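Long-range contacts in fluvirucin B1 DH domain from module 1 (Actinomadura vulgaris, PDB 6OBV), which probably dehydrates the beta-hydroxyacyl intermediate of the first extension module while the fluvirucin B1 polyketide is assembled: residues A[52-58]-A[114-120]; A[82-86]-A[98-103]; A[128-134]-A[146-152]. All blocks are in the same frame, centred on the assembly; numbering follows the deposited sequence.

Interaction 1 of 3, residues A[52-58]-A[114-120]; sequences MVLTGRI and PVQLQVA
Backbone bonds join strands 52-58 and 115-120 as an antiparallel pair: L54 faces V119, G56 faces L117 and I58 faces V115, each pair bonded both ways. The bond from V119 N to L54 O (2.8 Å) is nearly straight, 172° at the hydrogen, and lies in the carbonyl plane; L117 N, 2.9 Å from G56 O, instead sits above the plane of that carbonyl.

Apolar contacts fill the face of L54, I58, V115, L117 and V119. I58 CG1 sits between backbone N and carbonyl carbon (chi1 60°), alongside V115, 3.9 Å from V115 CB. Its other branch, CG2, meets L117 CD1 at 4.0 Å, the two side chains at about a right angle. Helix 79-92 packs on this face through L85 and A89.

The other face is mostly polar: T55, R57, Q116 and Q118 beside V53 and A120. The extended Q118 crosses V53, bringing OE1 to 3.2 Å from V53 CG2, while its NE2 bonds to E45 O of the second subunit. T55 OG1 likewise reaches L30 O of that subunit. R57 runs beside P114, NH2 3.7 Å from P114 CG.

The pair belongs to the sheet wrapped round the hotdog helix in double-hotdog dehydratase domains.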
ATOM      1  N   MET A  52       0.410  -1.485  -8.888  1.00 42.10           N
ATOM      2  CA  MET A  52       0.702  -2.141  -7.626  1.00 34.49           C
ATOM      3  C   MET A  52       1.814  -1.388  -6.928  1.00 29.58           C
ATOM      4  O   MET A  52       2.678  -0.790  -7.578  1.00 29.12           O
ATOM      5  CB  MET A  52       1.139  -3.589  -7.849  1.00 34.00           C
ATOM      6  CG  MET A  52       1.400  -4.377  -6.600  1.00 34.72           C
ATOM      7  SD  MET A  52       1.615  -6.113  -7.020  1.00 44.53           S
ATOM      8  CE  MET A  52      -0.015  -6.490  -7.678  1.00 38.08           C
ATOM      9  N   VAL A  53       1.797  -1.430  -5.601  1.00 28.76           N
ATOM     10  CA  VAL A  53       2.911  -0.948  -4.799  1.00 29.76           C
ATOM     11  C   VAL A  53       3.216  -2.030  -3.775  1.00 33.57           C
ATOM     12  O   VAL A  53       2.297  -2.606  -3.175  1.00 34.54           O
ATOM     13  CB  VAL A  53       2.612   0.416  -4.142  1.00 28.04           C
ATOM     14  CG1 VAL A  53       1.525   0.293  -3.061  1.00 35.76           C
ATOM     15  CG2 VAL A  53       3.875   1.022  -3.572  1.00 33.87           C
ATOM     16  N   LEU A  54       4.492  -2.388  -3.664  1.00 27.90           N
ATOM     17  CA  LEU A  54       4.971  -3.310  -2.644  1.00 25.25           C
ATOM     18  C   LEU A  54       5.767  -2.512  -1.632  1.00 28.90           C
ATOM     19  O   LEU A  54       6.526  -1.609  -2.004  1.00 21.97           O
ATOM     20  CB  LEU A  54       5.855  -4.410  -3.234  1.00 29.24           C
ATOM     21  CG  LEU A  54       5.152  -5.437  -4.118  1.00 28.73           C
ATOM     22  CD1 LEU A  54       4.878  -4.852  -5.521  1.00 25.81           C
ATOM     23  CD2 LEU A  54       6.000  -6.701  -4.198  1.00 31.30           C
ATOM     24  N   THR A  55       5.592  -2.848  -0.358  1.00 27.89           N
ATOM     25  CA  THR A  55       6.155  -2.070   0.728  1.00 28.28           C
ATOM     26  C   THR A  55       6.988  -2.972   1.622  1.00 27.46           C
ATOM     27  O   THR A  55       6.700  -4.163   1.761  1.00 23.80           O
ATOM     28  CB  THR A  55       5.068  -1.422   1.572  1.00 23.73           C
ATOM     29  OG1 THR A  55       4.357  -2.465   2.272  1.00 24.97           O
ATOM     30  CG2 THR A  55       4.119  -0.634   0.683  1.00 18.57           C
ATOM     31  N   GLY A  56       8.007  -2.388   2.244  1.00 23.80           N
ATOM     32  CA  GLY A  56       8.806  -3.134   3.184  1.00 25.75           C
ATOM     33  C   GLY A  56       9.621  -2.203   4.042  1.00 31.21           C
ATOM     34  O   GLY A  56       9.435  -0.983   4.024  1.00 26.77           O
ATOM     35  N   ARG A  57      10.517  -2.798   4.821  1.00 39.67           N
ATOM     36  CA  ARG A  57      11.373  -2.034   5.715  1.00 43.41           C
ATOM     37  C   ARG A  57      12.668  -2.809   5.921  1.00 42.12           C
ATOM     38  O   ARG A  57      12.671  -4.043   5.910  1.00 37.71           O
ATOM     39  CB  ARG A  57      10.670  -1.742   7.049  1.00 41.04           C
ATOM     40  CG  ARG A  57      11.267  -2.449   8.238  1.00 47.29           C
ATOM     41  CD  ARG A  57      10.508  -2.164   9.515  1.00 50.59           C
ATOM     42  NE  ARG A  57      10.622  -0.774   9.940  1.00 52.23           N
ATOM     43  CZ  ARG A  57      10.012  -0.269  11.013  1.00 63.07           C
ATOM     44  NH1 ARG A  57       9.242  -1.045  11.770  1.00 64.79           N
ATOM     45  NH2 ARG A  57      10.166   1.014  11.330  1.00 65.00           N
ATOM     46  N   ILE A  58      13.778  -2.076   6.073  1.00 34.76           N
ATOM     47  CA  ILE A  58      15.072  -2.692   6.337  1.00 32.80           C
ATOM     48  C   ILE A  58      15.805  -1.878   7.396  1.00 29.78           C
ATOM     49  O   ILE A  58      15.485  -0.717   7.658  1.00 30.94           O
ATOM     50  CB  ILE A  58      15.935  -2.825   5.057  1.00 33.61           C
ATOM     51  CG1 ILE A  58      16.186  -1.462   4.442  1.00 27.79           C
ATOM     52  CG2 ILE A  58      15.270  -3.759   4.028  1.00 30.76           C
ATOM     53  CD1 ILE A  58      16.941  -1.524   3.135  1.00 32.03           C
ATOM     54  N   PRO A 114      15.813   2.496  10.778  1.00 42.25           N
ATOM     55  CA  PRO A 114      15.097   1.731   9.756  1.00 36.52           C
ATOM     56  C   PRO A 114      14.788   2.570   8.526  1.00 32.22           C
ATOM     57  O   PRO A 114      14.666   3.795   8.585  1.00 33.40           O
ATOM     58  CB  PRO A 114      13.816   1.307  10.471  1.00 35.00           C
ATOM     59  CG  PRO A 114      13.607   2.339  11.471  1.00 38.06           C
ATOM     60  CD  PRO A 114      14.979   2.740  11.958  1.00 41.05           C
ATOM     61  N   VAL A 115      14.650   1.881   7.399  1.00 32.11           N
ATOM     62  CA  VAL A 115      14.341   2.495   6.114  1.00 27.09           C
ATOM     63  C   VAL A 115      13.043   1.901   5.589  1.00 33.29           C
ATOM     64  O   VAL A 115      12.905   0.673   5.500  1.00 33.01           O
ATOM     65  CB  VAL A 115      15.483   2.280   5.111  1.00 31.45           C
ATOM     66  CG1 VAL A 115      15.155   2.915   3.779  1.00 21.91           C
ATOM     67  CG2 VAL A 115      16.807   2.804   5.683  1.00 35.68           C
ATOM     68  N   GLN A 116      12.094   2.773   5.245  1.00 30.27           N
ATOM     69  CA  GLN A 116      10.872   2.347   4.575  1.00 27.81           C
ATOM     70  C   GLN A 116      11.122   2.215   3.077  1.00 24.98           C
ATOM     71  O   GLN A 116      11.714   3.107   2.464  1.00 26.91           O
ATOM     72  CB  GLN A 116       9.750   3.355   4.822  1.00 23.96           C
ATOM     73  CG  GLN A 116       9.234   3.368   6.235  1.00 36.97           C
ATOM     74  CD  GLN A 116       8.022   4.265   6.374  1.00 48.78           C
ATOM     75  OE1 GLN A 116       7.878   5.269   5.646  1.00 41.50           O
ATOM     76  NE2 GLN A 116       7.125   3.903   7.293  1.00 55.21           N
ATOM     77  N   LEU A 117      10.680   1.104   2.485  1.00 28.14           N
ATOM     78  CA  LEU A 117      10.870   0.843   1.058  1.00 28.77           C
ATOM     79  C   LEU A 117       9.521   0.823   0.361  1.00 27.63           C
ATOM     80  O   LEU A 117       8.548   0.316   0.918  1.00 27.09           O
ATOM     81  CB  LEU A 117      11.558  -0.504   0.822  1.00 22.58           C
ATOM     82  CG  LEU A 117      12.968  -0.735   1.351  1.00 26.86           C
ATOM     83  CD1 LEU A 117      13.452  -2.140   0.903  1.00 20.97           C
ATOM     84  CD2 LEU A 117      13.896   0.349   0.839  1.00 22.74           C
ATOM     85  N   GLN A 118       9.460   1.356  -0.862  1.00 28.60           N
ATOM     86  CA  GLN A 118       8.263   1.209  -1.687  1.00 33.33           C
ATOM     87  C   GLN A 118       8.668   0.959  -3.127  1.00 32.83           C
ATOM     88  O   GLN A 118       9.447   1.729  -3.695  1.00 26.09           O
ATOM     89  CB  GLN A 118       7.354   2.441  -1.633  1.00 37.00           C
ATOM     90  CG  GLN A 118       6.198   2.328  -0.682  1.00 46.45           C
ATOM     91  CD  GLN A 118       5.128   3.376  -0.937  1.00 49.85           C
ATOM     92  OE1 GLN A 118       4.791   3.673  -2.081  1.00 59.95           O
ATOM     93  NE2 GLN A 118       4.599   3.947   0.133  1.00 41.91           N
ATOM     94  N   VAL A 119       8.118  -0.100  -3.713  1.00 30.38           N
ATOM     95  CA  VAL A 119       8.370  -0.481  -5.094  1.00 31.23           C
ATOM     96  C   VAL A 119       7.056  -0.319  -5.846  1.00 27.98           C
ATOM     97  O   VAL A 119       6.092  -1.048  -5.590  1.00 26.24           O
ATOM     98  CB  VAL A 119       8.900  -1.920  -5.214  1.00 32.09           C
ATOM     99  CG1 VAL A 119       9.256  -2.210  -6.657  1.00 32.33           C
ATOM    100  CG2 VAL A 119      10.117  -2.152  -4.296  1.00 30.09           C
ATOM    101  N   ALA A 120       6.999   0.646  -6.755  1.00 29.82           N
ATOM    102  CA  ALA A 120       5.780   0.929  -7.494  1.00 29.01           C
ATOM    103  C   ALA A 120       5.886   0.351  -8.900  1.00 29.81           C
ATOM    104  O   ALA A 120       6.920   0.494  -9.559  1.00 28.38           O
ATOM    105  CB  ALA A 120       5.526   2.434  -7.549  1.00 29.29           C
TER

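Interaction 2 of 3, residues A[82-86]-A[98-103]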
ATOM      1  N   PHE A  82      18.602  -3.021  -5.344  1.00 28.73           N
ATOM      2  CA  PHE A  82      17.516  -2.459  -6.135  1.00 27.16           C
ATOM      3  C   PHE A  82      17.121  -3.404  -7.255  1.00 26.69           C
ATOM      4  O   PHE A  82      15.939  -3.508  -7.597  1.00 29.18           O
ATOM      5  CB  PHE A  82      17.929  -1.092  -6.673  1.00 24.86           C
ATOM      6  CG  PHE A  82      18.037  -0.038  -5.608  1.00 22.60           C
ATOM      7  CD1 PHE A  82      16.927   0.314  -4.854  1.00 23.29           C
ATOM      8  CD2 PHE A  82      19.250   0.578  -5.342  1.00 23.07           C
ATOM      9  CE1 PHE A  82      17.025   1.281  -3.862  1.00 26.88           C
ATOM     10  CE2 PHE A  82      19.354   1.543  -4.344  1.00 28.04           C
ATOM     11  CZ  PHE A  82      18.245   1.898  -3.612  1.00 26.71           C
ATOM     12  N   VAL A  83      18.103  -4.096  -7.840  1.00 21.20           N
ATOM     13  CA  VAL A  83      17.809  -5.159  -8.792  1.00 26.92           C
ATOM     14  C   VAL A  83      16.923  -6.209  -8.135  1.00 26.43           C
ATOM     15  O   VAL A  83      15.940  -6.679  -8.719  1.00 31.94           O
ATOM     16  CB  VAL A  83      19.118  -5.786  -9.316  1.00 24.59           C
ATOM     17  CG1 VAL A  83      18.850  -7.160  -9.888  1.00 22.14           C
ATOM     18  CG2 VAL A  83      19.810  -4.892 -10.361  1.00 18.75           C
ATOM     19  N   GLU A  84      17.265  -6.608  -6.909  1.00 26.43           N
ATOM     20  CA  GLU A  84      16.467  -7.623  -6.227  1.00 27.51           C
ATOM     21  C   GLU A  84      15.056  -7.116  -5.930  1.00 30.56           C
ATOM     22  O   GLU A  84      14.074  -7.857  -6.087  1.00 33.15           O
ATOM     23  CB  GLU A  84      17.143  -8.076  -4.931  1.00 23.55           C
ATOM     24  CG  GLU A  84      16.204  -8.885  -3.997  1.00 19.76           C
ATOM     25  CD  GLU A  84      15.945 -10.321  -4.494  1.00 28.75           C
ATOM     26  OE1 GLU A  84      16.492 -10.685  -5.568  1.00 32.20           O
ATOM     27  OE2 GLU A  84      15.209 -11.084  -3.808  1.00 26.71           O
ATOM     28  N   LEU A  85      14.936  -5.854  -5.523  1.00 26.66           N
ATOM     29  CA  LEU A  85      13.623  -5.298  -5.212  1.00 26.96           C
ATOM     30  C   LEU A  85      12.757  -5.207  -6.457  1.00 26.04           C
ATOM     31  O   LEU A  85      11.578  -5.592  -6.444  1.00 30.40           O
ATOM     32  CB  LEU A  85      13.789  -3.919  -4.577  1.00 21.16           C
ATOM     33  CG  LEU A  85      14.247  -3.985  -3.126  1.00 22.43           C
ATOM     34  CD1 LEU A  85      14.590  -2.618  -2.549  1.00 19.12           C
ATOM     35  CD2 LEU A  85      13.173  -4.684  -2.265  1.00 20.87           C
ATOM     36  N   ALA A  86      13.331  -4.690  -7.544  1.00 22.72           N
ATOM     37  CA  ALA A  86      12.591  -4.533  -8.784  1.00 22.98           C
ATOM     38  C   ALA A  86      12.164  -5.889  -9.349  1.00 28.63           C
ATOM     39  O   ALA A  86      11.042  -6.042  -9.840  1.00 25.56           O
ATOM     40  CB  ALA A  86      13.450  -3.760  -9.796  1.00 22.59           C
ATOM     41  N   LEU A  98      13.702  -7.812 -15.841  1.00 22.46           N
ATOM     42  CA  LEU A  98      14.105  -6.418 -15.648  1.00 21.31           C
ATOM     43  C   LEU A  98      14.752  -5.910 -16.928  1.00 29.38           C
ATOM     44  O   LEU A  98      15.961  -6.033 -17.134  1.00 22.98           O
ATOM     45  CB  LEU A  98      15.062  -6.304 -14.474  1.00 26.55           C
ATOM     46  CG  LEU A  98      15.403  -4.878 -14.066  1.00 28.82           C
ATOM     47  CD1 LEU A  98      14.125  -4.079 -13.924  1.00 25.66           C
ATOM     48  CD2 LEU A  98      16.182  -4.919 -12.750  1.00 29.69           C
ATOM     49  N   GLU A  99      13.931  -5.338 -17.814  1.00 28.19           N
ATOM     50  CA  GLU A  99      14.440  -4.885 -19.105  1.00 28.18           C
ATOM     51  C   GLU A  99      15.481  -3.780 -18.934  1.00 30.23           C
ATOM     52  O   GLU A  99      16.498  -3.756 -19.627  1.00 31.60           O
ATOM     53  CB  GLU A  99      13.267  -4.413 -19.963  1.00 31.01           C
ATOM     54  CG  GLU A  99      13.616  -3.674 -21.238  1.00 30.54           C
ATOM     55  CD  GLU A  99      12.364  -3.264 -22.000  1.00 39.28           C
ATOM     56  OE1 GLU A  99      11.726  -4.143 -22.613  1.00 46.20           O
ATOM     57  OE2 GLU A  99      11.998  -2.072 -21.973  1.00 43.03           O
ATOM     58  N   GLU A 100      15.259  -2.879 -17.994  1.00 30.96           N
ATOM     59  CA  GLU A 100      16.147  -1.745 -17.790  1.00 33.61           C
ATOM     60  C   GLU A 100      15.952  -1.258 -16.357  1.00 23.53           C
ATOM     61  O   GLU A 100      14.828  -1.254 -15.854  1.00 21.27           O
ATOM     62  CB  GLU A 100      15.842  -0.639 -18.811  1.00 38.99           C
ATOM     63  CG  GLU A 100      16.882   0.452 -18.923  1.00 46.06           C
ATOM     64  CD  GLU A 100      16.695   1.529 -17.876  1.00 53.24           C
ATOM     65  OE1 GLU A 100      17.709   2.124 -17.439  1.00 45.83           O
ATOM     66  OE2 GLU A 100      15.527   1.767 -17.484  1.00 56.13           O
ATOM     67  N   LEU A 101      17.044  -0.885 -15.689  1.00 26.55           N
ATOM     68  CA  LEU A 101      16.943  -0.158 -14.420  1.00 25.91           C
ATOM     69  C   LEU A 101      18.120   0.812 -14.309  1.00 29.41           C
ATOM     70  O   LEU A 101      19.274   0.417 -14.507  1.00 25.48           O
ATOM     71  CB  LEU A 101      16.923  -1.119 -13.229  1.00 21.41           C
ATOM     72  CG  LEU A 101      16.625  -0.618 -11.810  1.00 18.52           C
ATOM     73  CD1 LEU A 101      15.127  -0.496 -11.571  1.00 17.19           C
ATOM     74  CD2 LEU A 101      17.197  -1.568 -10.784  1.00 23.25           C
ATOM     75  N   THR A 102      17.830   2.084 -14.029  1.00 26.11           N
ATOM     76  CA  THR A 102      18.861   3.087 -13.778  1.00 22.88           C
ATOM     77  C   THR A 102      18.832   3.441 -12.302  1.00 26.36           C
ATOM     78  O   THR A 102      17.750   3.657 -11.738  1.00 25.10           O
ATOM     79  CB  THR A 102      18.664   4.350 -14.624  1.00 26.87           C
ATOM     80  OG1 THR A 102      18.537   4.001 -16.003  1.00 34.65           O
ATOM     81  CG2 THR A 102      19.856   5.283 -14.484  1.00 26.31           C
ATOM     82  N   LEU A 103      20.013   3.467 -11.670  1.00 21.90           N
ATOM     83  CA  LEU A 103      20.118   3.973 -10.308  1.00 24.65           C
ATOM     84  C   LEU A 103      20.221   5.491 -10.371  1.00 28.84           C
ATOM     85  O   LEU A 103      21.066   6.040 -11.084  1.00 39.69           O
ATOM     86  CB  LEU A 103      21.327   3.376  -9.583  1.00 31.29           C
ATOM     87  CG  LEU A 103      21.326   1.864  -9.252  1.00 38.11           C
ATOM     88  CD1 LEU A 103      19.924   1.291  -8.868  1.00 37.83           C
ATOM     89  CD2 LEU A 103      21.990   1.032 -10.325  1.00 37.73           C
TER
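Chi1 near 180° in both L98 (-172°) and L101 (-171°) sets each CG opposite the backbone N, and from there the branched ends of the two leucines reach helix 79-92 at V83 and A86. L103 turns the other way, its CG beside the backbone N (chi1 -67°), which brings CD1 back to F82.

A86 CB meets both leucines: L101 CD1 lies 4.1 Å from it and L98 CD2 4.2 Å. One turn earlier, the second branch of the same leucine, L101 CD2, stands 3.9 Å from F82 O, the backbone oxygen that already accepts the helical bond from the amide of A86. V83 CG2 borders the same two leucines, 4.2 Å from L101 CD2 and slightly farther from L98 CD2. At the end of the contact nearest L103, the side chains of F82 and L103 meet at a slant, L103 CD1 approaching the ring atom F82 CD2 to 3.7 Å and lying almost as near F82 CB. No hydrogen bond crosses between the segments; the side-chain contacts are apolar. The segment axes come no closer than 10.1 Å, a gap bridged by leucine branches from the strand and by F82, V83 and A86 from the helix.

E99 and E100 both face T150, a classic beta bulge where strand 97-103 pairs with 144-152. Strand 97-103 lies between strands 144-152 and 247-257, and W252 of the latter touches V83 and L103. Across the helix, L85 packs on L117 and V119 of strand 115-121, and the F82 ring meets F77 edge-to-face.

Interaction 3 of 3, residues A[128-134]-A[146-152]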
ATOM      1  N   GLY A 128       2.722  -4.940 -23.014  1.00 50.40           N
ATOM      2  CA  GLY A 128       3.019  -5.865 -21.935  1.00 49.38           C
ATOM      3  C   GLY A 128       4.185  -5.454 -21.058  1.00 49.04           C
ATOM      4  O   GLY A 128       4.675  -6.274 -20.272  1.00 55.20           O
ATOM      5  N   ARG A 129       4.638  -4.208 -21.173  1.00 36.28           N
ATOM      6  CA  ARG A 129       5.746  -3.670 -20.404  1.00 35.53           C
ATOM      7  C   ARG A 129       5.207  -2.802 -19.273  1.00 31.81           C
ATOM      8  O   ARG A 129       4.200  -2.108 -19.435  1.00 36.45           O
ATOM      9  CB  ARG A 129       6.696  -2.874 -21.315  1.00 36.37           C
ATOM     10  CG  ARG A 129       7.485  -3.777 -22.294  1.00 38.36           C
ATOM     11  CD  ARG A 129       8.122  -3.036 -23.480  1.00 35.43           C
ATOM     12  NE  ARG A 129       9.241  -2.218 -23.038  1.00 35.82           N
ATOM     13  CZ  ARG A 129       9.164  -0.898 -22.901  1.00 41.53           C
ATOM     14  NH1 ARG A 129       8.024  -0.277 -23.193  1.00 42.22           N
ATOM     15  NH2 ARG A 129      10.208  -0.195 -22.476  1.00 34.90           N
ATOM     16  N   ARG A 130       5.866  -2.881 -18.120  1.00 29.15           N
ATOM     17  CA  ARG A 130       5.479  -2.156 -16.913  1.00 32.66           C
ATOM     18  C   ARG A 130       6.628  -1.274 -16.451  1.00 31.16           C
ATOM     19  O   ARG A 130       7.801  -1.664 -16.547  1.00 28.97           O
ATOM     20  CB  ARG A 130       5.102  -3.113 -15.779  1.00 25.04           C
ATOM     21  CG  ARG A 130       3.898  -3.986 -16.052  1.00 38.80           C
ATOM     22  CD  ARG A 130       3.582  -4.814 -14.824  1.00 33.30           C
ATOM     23  NE  ARG A 130       2.473  -5.761 -14.996  1.00 29.34           N
ATOM     24  CZ  ARG A 130       1.237  -5.541 -14.563  1.00 37.70           C
ATOM     25  NH1 ARG A 130       0.925  -4.390 -13.965  1.00 39.59           N
ATOM     26  NH2 ARG A 130       0.310  -6.465 -14.738  1.00 44.54           N
ATOM     27  N   GLU A 131       6.290  -0.080 -15.961  1.00 24.78           N
ATOM     28  CA  GLU A 131       7.276   0.804 -15.365  1.00 29.25           C
ATOM     29  C   GLU A 131       7.400   0.462 -13.887  1.00 35.17           C
ATOM     30  O   GLU A 131       6.411   0.121 -13.231  1.00 39.17           O
ATOM     31  CB  GLU A 131       6.894   2.274 -15.535  1.00 30.76           C
ATOM     32  CG  GLU A 131       7.180   2.843 -16.894  1.00 40.55           C
ATOM     33  CD  GLU A 131       6.177   2.358 -17.939  1.00 58.26           C
ATOM     34  OE1 GLU A 131       4.960   2.637 -17.791  1.00 56.72           O
ATOM     35  OE2 GLU A 131       6.610   1.681 -18.906  1.00 66.01           O
ATOM     36  N   VAL A 132       8.626   0.520 -13.379  1.00 29.24           N
ATOM     37  CA  VAL A 132       8.909   0.203 -11.988  1.00 29.64           C
ATOM     38  C   VAL A 132       9.772   1.322 -11.443  1.00 27.34           C
ATOM     39  O   VAL A 132      10.522   1.964 -12.186  1.00 28.67           O
ATOM     40  CB  VAL A 132       9.594  -1.174 -11.831  1.00 30.41           C
ATOM     41  CG1 VAL A 132      10.951  -1.178 -12.501  1.00 32.26           C
ATOM     42  CG2 VAL A 132       9.694  -1.594 -10.344  1.00 23.39           C
ATOM     43  N   ALA A 133       9.604   1.603 -10.151  1.00 25.13           N
ATOM     44  CA  ALA A 133      10.348   2.638  -9.450  1.00 27.48           C
ATOM     45  C   ALA A 133      10.538   2.173  -8.014  1.00 30.41           C
ATOM     46  O   ALA A 133       9.673   1.489  -7.471  1.00 32.93           O
ATOM     47  CB  ALA A 133       9.618   3.996  -9.502  1.00 27.79           C
ATOM     48  N   VAL A 134      11.689   2.496  -7.412  1.00 28.53           N
ATOM     49  CA  VAL A 134      11.944   2.205  -5.997  1.00 22.09           C
ATOM     50  C   VAL A 134      12.144   3.531  -5.267  1.00 25.49           C
ATOM     51  O   VAL A 134      13.008   4.328  -5.648  1.00 23.66           O
ATOM     52  CB  VAL A 134      13.163   1.287  -5.790  1.00 19.07           C
ATOM     53  CG1 VAL A 134      13.308   0.918  -4.305  1.00 14.15           C
ATOM     54  CG2 VAL A 134      13.046   0.003  -6.600  1.00 14.39           C
ATOM     55  N   HIS A 146      15.125   6.163  -5.901  1.00 25.53           N
ATOM     56  CA  HIS A 146      16.487   5.662  -6.031  1.00 25.19           C
ATOM     57  C   HIS A 146      16.728   4.874  -7.306  1.00 28.62           C
ATOM     58  O   HIS A 146      17.885   4.676  -7.683  1.00 31.97           O
ATOM     59  CB  HIS A 146      16.840   4.780  -4.819  1.00 21.24           C
ATOM     60  CG  HIS A 146      16.907   5.543  -3.526  1.00 28.49           C
ATOM     61  ND1 HIS A 146      17.937   6.405  -3.230  1.00 29.68           N
ATOM     62  CD2 HIS A 146      16.061   5.592  -2.467  1.00 23.66           C
ATOM     63  CE1 HIS A 146      17.731   6.944  -2.041  1.00 30.75           C
ATOM     64  NE2 HIS A 146      16.596   6.467  -1.560  1.00 30.79           N
ATOM     65  N   ALA A 147      15.675   4.426  -7.977  1.00 30.13           N
ATOM     66  CA  ALA A 147      15.815   3.500  -9.091  1.00 26.23           C
ATOM     67  C   ALA A 147      14.538   3.581  -9.906  1.00 29.50           C
ATOM     68  O   ALA A 147      13.442   3.693  -9.347  1.00 32.02           O
ATOM     69  CB  ALA A 147      16.048   2.063  -8.602  1.00 18.30           C
ATOM     70  N   ALA A 148      14.682   3.560 -11.221  1.00 21.32           N
ATOM     71  CA  ALA A 148      13.525   3.584 -12.100  1.00 27.37           C
ATOM     72  C   ALA A 148      13.864   2.767 -13.326  1.00 29.97           C
ATOM     73  O   ALA A 148      14.996   2.823 -13.817  1.00 27.93           O
ATOM     74  CB  ALA A 148      13.145   5.009 -12.514  1.00 28.71           C
ATOM     75  N   GLY A 149      12.893   2.004 -13.809  1.00 25.80           N
ATOM     76  CA  GLY A 149      13.134   1.280 -15.039  1.00 25.85           C
ATOM     77  C   GLY A 149      11.908   0.636 -15.636  1.00 27.51           C
ATOM     78  O   GLY A 149      10.810   1.193 -15.548  1.00 25.56           O
ATOM     79  N   THR A 150      12.088  -0.540 -16.246  1.00 25.95           N
ATOM     80  CA  THR A 150      11.032  -1.196 -17.001  1.00 27.30           C
ATOM     81  C   THR A 150      11.124  -2.704 -16.841  1.00 31.60           C
ATOM     82  O   THR A 150      12.202  -3.296 -16.998  1.00 31.84           O
ATOM     83  CB  THR A 150      11.111  -0.819 -18.481  1.00 35.04           C
ATOM     84  OG1 THR A 150      10.879   0.585 -18.618  1.00 43.80           O
ATOM     85  CG2 THR A 150      10.068  -1.572 -19.273  1.00 33.41           C
ATOM     86  N   LEU A 151       9.989  -3.309 -16.522  1.00 29.79           N
ATOM     87  CA  LEU A 151       9.818  -4.750 -16.488  1.00 25.14           C
ATOM     88  C   LEU A 151       9.091  -5.210 -17.743  1.00 31.09           C
ATOM     89  O   LEU A 151       8.244  -4.495 -18.284  1.00 36.73           O
ATOM     90  CB  LEU A 151       9.027  -5.167 -15.250  1.00 25.87           C
ATOM     91  CG  LEU A 151       9.691  -4.797 -13.922  1.00 30.01           C
ATOM     92  CD1 LEU A 151       8.654  -4.570 -12.796  1.00 30.25           C
ATOM     93  CD2 LEU A 151      10.702  -5.882 -13.541  1.00 27.15           C
ATOM     94  N   THR A 152       9.436  -6.413 -18.204  1.00 30.13           N
ATOM     95  CA  THR A 152       8.785  -7.044 -19.343  1.00 32.27           C
ATOM     96  C   THR A 152       8.571  -8.514 -19.010  1.00 34.14           C
ATOM     97  O   THR A 152       9.129  -9.038 -18.044  1.00 35.30           O
ATOM     98  CB  THR A 152       9.601  -6.877 -20.647  1.00 35.08           C
ATOM     99  OG1 THR A 152       8.881  -7.437 -21.749  1.00 51.28           O
ATOM    100  CG2 THR A 152      10.958  -7.573 -20.561  1.00 30.30           C
TER
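R129 lays one face of its guanidinium over the methyl of T150, with NH2 3.5 Å from T150 CG2. The arginine side chain bends at chi3 (71°) to bring the group back across the strand; salt bridges from NH2 to E99 and from NH1 to D127 would fix its rotation. Nearer its backbone, R129 CG passes T152 OG1 at 4.0 Å, a hydroxyl that is hydrogen-bonded to T154.

On the opposite side of the sheet from E131 and T150, V132 and L151 cross at about a right angle, L151 CD1 reaching V132 CB at 3.7 Å. With chi1 at 64°, V132 CG1 is tucked back over the main chain and rests on G149, 3.7 Å from G149 C. Farther along, V134 CB meets A147 CB at 4.1 Å.

The backbones pair R130 with L151, V132 with G149 and V134 with A147. The bond from V132 N to G149 O is the longest of them at 3.2 Å, its donor above the carbonyl plane. H146 N also bonds to V134 O, 2.8 Å away, and with A147 forms a classic beta bulge opposite V134.

The segments are the two arms of the hairpin 130-137/144-152. Strand 115-121 adjoins the first arm and strand 97-103 the second, while F82 of helix 79-92 packs against V134 and A147.

From the N terminus, strand 52-58 comes first and pairs with 114-120, so interaction 1 closes a loop of 55 residues. Interaction 2 falls within that loop: helix 79-92 and the following strand 97-103 meet before the chain returns to 115-121. Interaction 3 comes afterwards, in series, closing the short hairpin 130-137/144-152. In space the order changes, since the hairpin is inserted between strands 115-121 and 97-103. A120 N probably bonds to A133 O on one side, and E100 O probably accepts T150 N on the other. The helix of interaction 2 also packs against the other two contacts, touching interaction 1 through L85 and interaction 3 where F82 CZ meets H146 CB.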